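Local coordinates for restriction endonuclease (Mycobacterium sp., PDB 4F0Q), which cleaves DNA that carries modified (methylated) cytosine, acting as a tetrameric modification-dependent restriction endonuclease, at residues P77-R81 with A234-L238; I359-V365 with T387-S392. The contacts are given in a common frame with arbitrary orientation. Numbering follows the deposited sequence.

Contact 1. Residues P77-R81 with A234-L238; sequences PDRSR and AGETL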
loop_
_atom_site.group_PDB
_atom_site.type_symbol
_atom_site.label_atom_id
_atom_site.label_comp_id
_atom_site.label_asym_id
_atom_site.label_seq_id
_atom_site.Cartn_x
_atom_site.Cartn_y
_atom_site.Cartn_z
ATOM N N PRO A 77 -10.141 -27.811 -40.068
ATOM C CA PRO A 77 -9.919 -27.374 -41.449
ATOM C C PRO A 77 -8.727 -26.431 -41.528
ATOM O O PRO A 77 -7.884 -26.564 -42.415
ATOM C CB PRO A 77 -11.205 -26.609 -41.786
ATOM C CG PRO A 77 -12.216 -27.085 -40.795
ATOM C CD PRO A 77 -11.444 -27.366 -39.549
ATOM N N ASP A 78 -8.668 -25.488 -40.595
ATOM C CA ASP A 78 -7.590 -24.509 -40.550
ATOM C C ASP A 78 -6.299 -25.124 -40.022
ATOM O O ASP A 78 -5.244 -25.005 -40.645
ATOM C CB ASP A 78 -7.999 -23.302 -39.700
ATOM C CG ASP A 78 -8.544 -23.700 -38.340
ATOM O OD1 ASP A 78 -8.993 -24.856 -38.191
ATOM O OD2 ASP A 78 -8.524 -22.855 -37.420
ATOM N N ARG A 79 -6.395 -25.782 -38.871
ATOM C CA ARG A 79 -5.243 -26.410 -38.239
ATOM C C ARG A 79 -5.682 -27.351 -37.126
ATOM O O ARG A 79 -6.854 -27.377 -36.746
ATOM C CB ARG A 79 -4.291 -25.350 -37.681
ATOM C CG ARG A 79 -4.944 -24.348 -36.742
ATOM C CD ARG A 79 -4.736 -22.928 -37.242
ATOM N NE ARG A 79 -4.768 -21.946 -36.162
ATOM C CZ ARG A 79 -5.804 -21.159 -35.891
ATOM N NH1 ARG A 79 -6.905 -21.230 -36.625
ATOM N NH2 ARG A 79 -5.736 -20.296 -34.886
ATOM N N SER A 80 -4.735 -28.123 -36.607
ATOM C CA SER A 80 -5.009 -29.040 -35.510
ATOM C C SER A 80 -5.083 -28.270 -34.195
ATOM O O SER A 80 -4.442 -27.229 -34.044
ATOM C CB SER A 80 -3.926 -30.117 -35.437
ATOM O OG SER A 80 -4.248 -31.099 -34.469
ATOM N N ARG A 81 -5.866 -28.776 -33.248
ATOM C CA ARG A 81 -6.065 -28.075 -31.984
ATOM C C ARG A 81 -6.463 -29.006 -30.839
ATOM O O ARG A 81 -7.138 -30.014 -31.045
ATOM C CB ARG A 81 -7.128 -26.984 -32.142
ATOM C CG ARG A 81 -8.533 -27.524 -32.365
ATOM C CD ARG A 81 -9.569 -26.415 -32.378
ATOM N NE ARG A 81 -10.922 -26.942 -32.530
ATOM C CZ ARG A 81 -11.499 -27.191 -33.701
ATOM N NH1 ARG A 81 -10.840 -26.961 -34.829
ATOM N NH2 ARG A 81 -12.735 -27.670 -33.745
ATOM N N ALA A 234 -10.969 -23.295 -35.644
ATOM C CA ALA A 234 -10.808 -22.827 -34.269
ATOM C C ALA A 234 -11.526 -21.502 -34.028
ATOM O O ALA A 234 -12.027 -21.250 -32.933
ATOM C CB ALA A 234 -9.334 -22.704 -33.921
ATOM N N GLY A 235 -11.576 -20.664 -35.057
ATOM C CA GLY A 235 -12.243 -19.378 -34.963
ATOM C C GLY A 235 -13.751 -19.487 -35.081
ATOM O O GLY A 235 -14.469 -18.505 -34.896
ATOM N N GLU A 236 -14.232 -20.688 -35.389
ATOM C CA GLU A 236 -15.663 -20.933 -35.515
ATOM C C GLU A 236 -16.205 -21.642 -34.279
ATOM O O GLU A 236 -17.331 -22.142 -34.283
ATOM C CB GLU A 236 -15.950 -21.776 -36.758
ATOM C CG GLU A 236 -15.460 -21.164 -38.060
ATOM C CD GLU A 236 -15.681 -22.079 -39.250
ATOM O OE1 GLU A 236 -15.389 -21.658 -40.389
ATOM O OE2 GLU A 236 -16.144 -23.220 -39.046
ATOM N N THR A 237 -15.398 -21.684 -33.222
ATOM C CA THR A 237 -15.753 -22.418 -32.012
ATOM C C THR A 237 -16.080 -21.498 -30.841
ATOM O O THR A 237 -16.118 -21.939 -29.693
ATOM C CB THR A 237 -14.617 -23.365 -31.581
ATOM O OG1 THR A 237 -13.446 -22.599 -31.272
ATOM C CG2 THR A 237 -14.293 -24.349 -32.690
ATOM N N LEU A 238 -16.321 -20.224 -31.132
ATOM C CA LEU A 238 -16.573 -19.241 -30.084
ATOM C C LEU A 238 -18.033 -18.796 -30.016
ATOM O O LEU A 238 -18.356 -17.826 -29.331
ATOM C CB LEU A 238 -15.679 -18.013 -30.278
ATOM C CG LEU A 238 -14.169 -18.199 -30.123
ATOM C CD1 LEU A 238 -13.457 -16.887 -30.398
ATOM C CD2 LEU A 238 -13.829 -18.715 -28.734
HETATM O O HOH W 1 -9.116 -20.224 -36.619
#

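Contact 2. Residues I359-V365 with T387-S392; sequences IQPTSSV and TTGSFS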
loop_
_atom_site.group_PDB
_atom_site.type_symbol
_atom_site.label_atom_id
_atom_site.label_comp_id
_atom_site.label_asym_id
_atom_site.label_seq_id
_atom_site.Cartn_x
_atom_site.Cartn_y
_atom_site.Cartn_z
ATOM N N ILE A 359 -1.555 -15.917 21.551
ATOM C CA ILE A 359 -2.594 -16.224 22.525
ATOM C C ILE A 359 -3.135 -17.622 22.267
ATOM O O ILE A 359 -2.717 -18.286 21.318
ATOM C CB ILE A 359 -3.759 -15.225 22.440
ATOM C CG1 ILE A 359 -4.393 -15.268 21.049
ATOM C CG2 ILE A 359 -3.282 -13.821 22.775
ATOM C CD1 ILE A 359 -5.559 -14.320 20.877
ATOM N N GLN A 360 -4.057 -18.066 23.117
ATOM C CA GLN A 360 -4.726 -19.347 22.922
ATOM C C GLN A 360 -5.385 -19.383 21.551
ATOM O O GLN A 360 -6.043 -18.421 21.154
ATOM C CB GLN A 360 -5.780 -19.575 24.007
ATOM C CG GLN A 360 -5.222 -19.920 25.378
ATOM C CD GLN A 360 -4.878 -21.391 25.521
ATOM O OE1 GLN A 360 -4.263 -21.803 26.504
ATOM N NE2 GLN A 360 -5.281 -22.193 24.541
ATOM N N PRO A 361 -5.202 -20.491 20.815
ATOM C CA PRO A 361 -5.798 -20.667 19.486
ATOM C C PRO A 361 -7.313 -20.474 19.508
ATOM O O PRO A 361 -7.899 -20.086 18.497
ATOM C CB PRO A 361 -5.452 -22.116 19.141
ATOM C CG PRO A 361 -4.198 -22.383 19.896
ATOM C CD PRO A 361 -4.343 -21.630 21.188
ATOM N N THR A 362 -7.929 -20.738 20.656
ATOM C CA THR A 362 -9.364 -20.541 20.825
ATOM C C THR A 362 -9.691 -19.089 21.173
ATOM O O THR A 362 -10.798 -18.617 20.915
ATOM C CB THR A 362 -9.932 -21.467 21.917
ATOM O OG1 THR A 362 -9.224 -21.252 23.145
ATOM C CG2 THR A 362 -9.786 -22.923 21.507
ATOM N N SER A 363 -8.724 -18.386 21.756
ATOM C CA SER A 363 -8.909 -16.984 22.116
ATOM C C SER A 363 -8.968 -16.103 20.875
ATOM O O SER A 363 -8.582 -16.523 19.785
ATOM C CB SER A 363 -7.794 -16.507 23.048
ATOM O OG SER A 363 -7.864 -17.157 24.305
ATOM N N SER A 364 -9.446 -14.875 21.047
ATOM C CA SER A 364 -9.646 -13.980 19.916
ATOM C C SER A 364 -8.957 -12.629 20.109
ATOM O O SER A 364 -8.692 -12.211 21.236
ATOM C CB SER A 364 -11.141 -13.780 19.664
ATOM O OG SER A 364 -11.366 -13.185 18.401
ATOM N N VAL A 365 -8.672 -11.955 18.999
ATOM C CA VAL A 365 -8.029 -10.645 19.028
ATOM C C VAL A 365 -9.058 -9.522 18.910
ATOM O O VAL A 365 -9.842 -9.481 17.961
ATOM C CB VAL A 365 -6.979 -10.506 17.907
ATOM C CG1 VAL A 365 -6.482 -9.070 17.807
ATOM C CG2 VAL A 365 -5.821 -11.464 18.145
ATOM N N THR A 387 -1.176 -14.016 14.603
ATOM C CA THR A 387 -1.613 -14.569 15.878
ATOM C C THR A 387 -1.921 -16.058 15.759
ATOM O O THR A 387 -2.258 -16.550 14.681
ATOM C CB THR A 387 -2.848 -13.818 16.426
ATOM O OG1 THR A 387 -3.270 -14.413 17.660
ATOM C CG2 THR A 387 -3.994 -13.861 15.424
ATOM N N THR A 388 -1.793 -16.772 16.872
ATOM C CA THR A 388 -2.092 -18.197 16.912
ATOM C C THR A 388 -3.594 -18.436 17.033
ATOM O O THR A 388 -4.084 -19.530 16.755
ATOM C CB THR A 388 -1.371 -18.890 18.082
ATOM O OG1 THR A 388 -1.654 -18.191 19.299
ATOM C CG2 THR A 388 0.133 -18.901 17.853
ATOM N N GLY A 389 -4.318 -17.403 17.453
ATOM C CA GLY A 389 -5.759 -17.493 17.604
ATOM C C GLY A 389 -6.499 -16.909 16.416
ATOM O O GLY A 389 -6.053 -17.025 15.276
ATOM N N SER A 390 -7.636 -16.278 16.688
ATOM C CA SER A 390 -8.449 -15.679 15.637
ATOM C C SER A 390 -8.705 -14.203 15.918
ATOM O O SER A 390 -8.395 -13.704 16.998
ATOM C CB SER A 390 -9.783 -16.417 15.507
ATOM O OG SER A 390 -9.585 -17.783 15.193
ATOM N N PHE A 391 -9.266 -13.510 14.935
ATOM C CA PHE A 391 -9.675 -12.124 15.117
ATOM C C PHE A 391 -11.181 -12.071 15.336
ATOM O O PHE A 391 -11.940 -12.751 14.644
ATOM C CB PHE A 391 -9.283 -11.276 13.904
ATOM C CG PHE A 391 -7.805 -11.259 13.629
ATOM C CD1 PHE A 391 -6.971 -10.381 14.302
ATOM C CD2 PHE A 391 -7.250 -12.121 12.697
ATOM C CE1 PHE A 391 -5.612 -10.363 14.051
ATOM C CE2 PHE A 391 -5.890 -12.108 12.444
ATOM C CZ PHE A 391 -5.071 -11.227 13.122
ATOM N N SER A 392 -11.609 -11.268 16.306
ATOM C CA SER A 392 -13.023 -11.152 16.643
ATOM C C SER A 392 -13.832 -10.620 15.469
ATOM O O SER A 392 -13.283 -9.997 14.560
ATOM C CB SER A 392 -13.213 -10.251 17.864
ATOM O OG SER A 392 -12.753 -8.937 17.602
HETATM O O HOH W 2 -10.131 -18.986 17.805
#

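Contact 1. Residues P77-R81 with A234-L238
D78 and R79 sit in the turn between strands 74-75 and 80-81. D78 makes the direct polar link. Its OD2 accepts a hydrogen bond from A234 N at 3.1 Å, while its OD1 takes a weak one from R79 N. R79 curls back over the same carboxylate, with NH1 2.4 Å from D78 OD2 in a salt bridge, and NH1 is also paired with E148. A water joins R79 NH1 (2.4 Å) to G235 N (2.9 Å, weak). R81 then lays its guanidinium against the loop: T237 CG2 and A234 CA lie over one face, with R81 NH2 3.8 Å from T237 CG2. The polar end of R81 binds backbone oxygens of R227 and L232. T237 OG1 donates to A234 O at 2.6 Å, and T237 N adds a weak bond to the same oxygen. The contact is a beta-hairpin, 74-75 with 80-81, docked by Asp and Arg side chains on a loop of the N-terminal region, whose sequence family is grouped with PUA-like folds.

Contact 2. Residues I359-V365 with T387-S392
G389 lies so close under the turn at 360-363 that a side chain would not fit. An ideal CB would sit 2.6 Å from S363 O and 2.8 Å from Q360 O. The motif is a short two-stranded parallel sheet, 364-365 with 390-391, beside the main sheet of the PDDEXK nuclease fold. A type I turn, Q360 to S363, leads into its first strand. S390 N donates to S363 O at 3.2 Å, V365 N to S390 O at 2.7 Å, and S392 N to V365 O at 3.0 Å. Two CA-H...O contacts add to the fit at the turn: P361 CA to T388 O at 3.4 Å and G389 CA to P361 O at 3.5 Å. V365 and F391 share one face of the small sheet, with V365 CB 3.6 Å from F391 CD1, and both pack on V370 of helix 367-374. T387 OG1 accepts from G389 N at 3.2 Å, an ST turn, and also bonds K357 O. Its side chain is about 9 Å from the bound magnesium. S392 is the N-cap of helix 393-401, and its OG also donates to V365 O at 3.0 Å.

How the contacts relate
From the N terminus the chain first meets 77-81, just after strand 74-75. It then runs through most of the large mixed sheet and helices 130-142 and 222-227 before 234-238 closes the loop of contact 1, with 152 residues between its segments. Contact 1 thus joins an early hairpin to a late loop of the N-terminal region. The chain goes on to the nuclease region, where contact 2 closes a much shorter loop, with 21 residues between its segments. That loop holds helix 367-374 and most of strand 381-387. The two contacts follow in series, neither nested nor crossing. Their centres are 55 Å apart, on opposite sides of the chain's centre, so each ties together its own region.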